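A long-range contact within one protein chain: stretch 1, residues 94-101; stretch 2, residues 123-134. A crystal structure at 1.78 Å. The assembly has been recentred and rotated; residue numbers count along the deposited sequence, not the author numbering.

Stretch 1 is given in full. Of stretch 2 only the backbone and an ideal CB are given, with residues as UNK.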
# COMPACT_ATOMS: atom_id res chain seq x y z
N ARG A 94 -8.44 -7.69 20.63
CA ARG A 94 -7.51 -6.89 19.85
C ARG A 94 -6.30 -6.68 20.76
O ARG A 94 -6.46 -6.23 21.90
CB ARG A 94 -8.14 -5.55 19.46
CG ARG A 94 -9.28 -5.69 18.46
CD ARG A 94 -9.95 -4.35 18.17
NE ARG A 94 -10.61 -3.80 19.35
CZ ARG A 94 -11.34 -2.69 19.34
NH1 ARG A 94 -11.51 -2.01 18.22
NH2 ARG A 94 -11.90 -2.26 20.46
N LEU A 95 -5.11 -7.01 20.26
CA LEU A 95 -3.89 -6.88 21.05
C LEU A 95 -3.65 -5.46 21.55
O LEU A 95 -3.28 -5.24 22.71
CB LEU A 95 -2.68 -7.32 20.21
CG LEU A 95 -1.32 -7.24 20.93
CD1 LEU A 95 -1.26 -8.28 22.04
CD2 LEU A 95 -0.19 -7.46 19.93
N ALA A 96 -3.86 -4.48 20.68
CA ALA A 96 -3.66 -3.09 21.05
C ALA A 96 -4.42 -2.19 20.10
O ALA A 96 -4.64 -2.55 18.94
CB ALA A 96 -2.18 -2.74 21.04
N VAL A 97 -4.82 -1.03 20.60
CA VAL A 97 -5.55 -0.07 19.79
C VAL A 97 -5.21 1.35 20.23
O VAL A 97 -5.27 1.67 21.41
CB VAL A 97 -7.08 -0.22 19.94
CG1 VAL A 97 -7.80 0.80 19.07
CG2 VAL A 97 -7.52 -1.64 19.57
N ARG A 98 -4.82 2.19 19.27
CA ARG A 98 -4.54 3.59 19.57
C ARG A 98 -5.63 4.32 18.80
O ARG A 98 -5.74 4.17 17.57
CB ARG A 98 -3.14 4.01 19.11
CG ARG A 98 -2.68 5.31 19.75
CD ARG A 98 -1.23 5.65 19.41
NE ARG A 98 -0.24 5.02 20.30
CZ ARG A 98 -0.07 5.33 21.59
NH1 ARG A 98 -0.82 6.25 22.16
NH2 ARG A 98 0.88 4.74 22.29
N SER A 99 -6.44 5.09 19.51
CA SER A 99 -7.55 5.81 18.89
C SER A 99 -7.34 7.31 18.81
O SER A 99 -6.68 7.91 19.65
CB SER A 99 -8.85 5.51 19.64
OG SER A 99 -9.10 4.11 19.64
N TYR A 100 -7.92 7.90 17.76
CA TYR A 100 -7.82 9.33 17.51
C TYR A 100 -9.23 9.84 17.24
O TYR A 100 -10.03 9.16 16.60
CB TYR A 100 -6.93 9.59 16.28
CG TYR A 100 -5.58 8.90 16.32
CD1 TYR A 100 -5.47 7.51 16.18
CD2 TYR A 100 -4.41 9.64 16.50
CE1 TYR A 100 -4.22 6.88 16.23
CE2 TYR A 100 -3.16 9.02 16.55
CZ TYR A 100 -3.07 7.64 16.41
OH TYR A 100 -1.84 7.04 16.47
N ALA A 101 -9.54 11.04 17.73
CA ALA A 101 -10.86 11.59 17.52
C ALA A 101 -10.80 13.08 17.21
O ALA A 101 -9.89 13.78 17.68
CB ALA A 101 -11.73 11.35 18.75
N UNK A 123 6.22 -8.44 28.74
CA UNK A 123 7.22 -7.92 27.84
C UNK A 123 6.76 -7.04 26.69
O UNK A 123 7.60 -6.49 25.97
CB UNK A 123 7.99 -9.11 27.25
N UNK A 124 5.46 -6.90 26.50
CA UNK A 124 4.91 -6.07 25.42
C UNK A 124 4.56 -4.68 25.93
O UNK A 124 4.00 -4.52 27.01
CB UNK A 124 3.67 -6.73 24.81
N UNK A 125 4.88 -3.66 25.13
CA UNK A 125 4.57 -2.29 25.52
C UNK A 125 4.43 -1.38 24.31
O UNK A 125 5.03 -1.62 23.26
CB UNK A 125 5.65 -1.75 26.46
N UNK A 126 3.61 -0.34 24.48
CA UNK A 126 3.37 0.66 23.45
C UNK A 126 4.61 1.55 23.42
O UNK A 126 4.98 2.14 24.44
CB UNK A 126 2.10 1.46 23.72
N UNK A 127 5.25 1.65 22.26
CA UNK A 127 6.40 2.52 22.16
C UNK A 127 5.81 3.91 22.44
O UNK A 127 4.91 4.36 21.73
CB UNK A 127 7.11 2.42 20.81
N UNK A 128 6.30 4.57 23.49
CA UNK A 128 5.80 5.89 23.87
C UNK A 128 5.51 6.78 22.67
O UNK A 128 6.36 6.95 21.79
CB UNK A 128 6.81 6.58 24.79
N UNK A 129 4.31 7.35 22.64
CA UNK A 129 3.88 8.23 21.57
C UNK A 129 4.14 7.61 20.19
O UNK A 129 4.54 8.31 19.26
CB UNK A 129 4.59 9.58 21.69
N UNK A 130 3.88 6.31 20.06
CA UNK A 130 4.12 5.62 18.80
C UNK A 130 3.11 4.51 18.54
O UNK A 130 2.47 4.02 19.47
CB UNK A 130 5.54 5.04 18.79
N UNK A 131 2.97 4.12 17.28
CA UNK A 131 2.05 3.05 16.92
C UNK A 131 2.81 1.73 16.86
O UNK A 131 2.22 0.67 16.64
CB UNK A 131 1.36 3.34 15.58
N UNK A 132 4.12 1.79 17.05
CA UNK A 132 4.93 0.58 17.02
C UNK A 132 4.89 -0.19 18.33
O UNK A 132 4.66 0.39 19.39
CB UNK A 132 6.38 0.93 16.68
N UNK A 133 5.10 -1.49 18.23
CA UNK A 133 5.10 -2.36 19.40
C UNK A 133 6.53 -2.66 19.81
O UNK A 133 7.39 -2.87 18.95
CB UNK A 133 4.34 -3.66 19.12
N UNK A 134 6.78 -2.70 21.11
CA UNK A 134 8.11 -3.01 21.61
C UNK A 134 8.07 -4.30 22.41
O UNK A 134 7.16 -4.51 23.22
CB UNK A 134 8.65 -1.86 22.46

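Position 123 lies out of reach of stretch 1, so the contact sets no demand on it. Its backbone does: a phi of 84° with psi near -6° is a conformation that glycine adopts readily and most other residues resist. The deposited residue is Gly123.

At 124 the strand begins and CA-to-CB points toward stretch 1, yet nothing there lies within 5.5 Å of the ideal CB. Across the gap the visible atoms are the methyls of Leu95. A long apolar chain is called for, and leucine, isoleucine or methionine could all span it. The residue is Leu124, and its CD2 meets Leu95 CD1 at 3.6 Å.

Position 125 is out of reach, and stretch 1 leaves its side chain free, so many residues would serve. It is Ala125.

Position 126 is the richest. Its CB points toward stretch 1, and the ideal CB sits 3.8 Å from Arg98 NH2. Beyond lie the small Ala96 CB and the backbone of Val97, with the guanidinium off to one side. A flat, wide group suits this space, able to lie against a methyl while offering a face to a cation; an aromatic residue fits best, although a long aliphatic chain could cover Ala96, and an acid could answer the charge. The residue is Trp126, with chi1 at -98°, between wells. Its CZ2 packs 3.6 Å from Ala96 CB, and Val97 N approaches the ring edge, 3.7 Å from CZ2. Arg98 covers one face in a cation-pi contact: its CZ stands 4.5 Å from the centroid of the six-membered ring, 18° off the normal.

From 127 to 129 the chain turns, and stretch 1 offers the side chains little. At 127 CB points sideways with open space around it, so a polar residue is natural; Gln127 leads its end away and makes a weak bond with the side chain of 134. At 128 CB points away, and small or polar residues would do; it is Ala128. At 129 CB also points away, but a positive phi of 49° suits glycine or asparagine and admits a small residue: Ala129.

At 130 the main chain makes the contact. CB points away, while the carbonyl lies near the plane of the Arg98 guanidinium, so many side chains would serve. Ser130 O receives Arg98 NE at 3.0 Å and, weakly, NH2 at 3.3 Å, while its OG accepts a bond from the backbone N of 132.

Position 131 points sideways, its ideal CB 5.0 Å from Tyr100 OH and 5.2 Å from Arg98 CD. A modest aliphatic group would fill this space, though a small polar one could also approach the hydroxyl. It is Val131, whose CG1 comes 3.5 Å from Tyr100 OH and 4.3 Å from Arg98 CD.

Position 132 is out of reach and open to many residues; it is Asn132. At 133 CA-to-CB points toward stretch 1, with the Leu95 side chain ahead, favouring a long apolar chain: Leu133 brings CD1 to 4.0 Å from Leu95 CD2. Position 134, equally unconstrained, is Glu134.

Stretch 2 123-134: GLAWQAASVNLE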
# COMPACT_ATOMS: atom_id res chain seq x y z
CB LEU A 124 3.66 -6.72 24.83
CG LEU A 124 3.03 -6.01 23.63
CD1 LEU A 124 3.95 -6.14 22.43
CD2 LEU A 124 1.67 -6.63 23.32
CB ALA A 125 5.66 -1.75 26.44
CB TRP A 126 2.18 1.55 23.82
CG TRP A 126 0.85 1.20 23.21
CD1 TRP A 126 -0.32 1.01 23.87
CD2 TRP A 126 0.54 1.11 21.81
NE1 TRP A 126 -1.35 0.80 22.99
CE2 TRP A 126 -0.85 0.85 21.71
CE3 TRP A 126 1.29 1.21 20.63
CZ2 TRP A 126 -1.50 0.70 20.48
CZ3 TRP A 126 0.64 1.07 19.41
CH2 TRP A 126 -0.74 0.81 19.35
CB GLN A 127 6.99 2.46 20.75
CG GLN A 127 8.22 3.33 20.57
CD GLN A 127 8.96 3.04 19.28
OE1 GLN A 127 9.11 4.05 18.43
NE2 GLN A 127 9.40 1.91 19.05
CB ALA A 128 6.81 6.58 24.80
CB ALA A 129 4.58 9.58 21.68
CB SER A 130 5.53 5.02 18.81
OG SER A 130 5.76 4.19 17.68
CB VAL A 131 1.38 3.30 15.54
CG1 VAL A 131 0.45 4.50 15.64
CG2 VAL A 131 2.42 3.53 14.47
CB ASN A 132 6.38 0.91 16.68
CG ASN A 132 6.57 1.22 15.21
OD1 ASN A 132 6.29 0.39 14.35
ND2 ASN A 132 7.04 2.43 14.92
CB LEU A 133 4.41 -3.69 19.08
CG LEU A 133 2.95 -3.67 18.63
CD1 LEU A 133 2.52 -5.09 18.28
CD2 LEU A 133 2.08 -3.10 19.74
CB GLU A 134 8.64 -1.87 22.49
CG GLU A 134 9.29 -0.76 21.70
CD GLU A 134 10.04 0.21 22.59
OE1 GLU A 134 10.67 -0.24 23.57
OE2 GLU A 134 10.02 1.43 22.30
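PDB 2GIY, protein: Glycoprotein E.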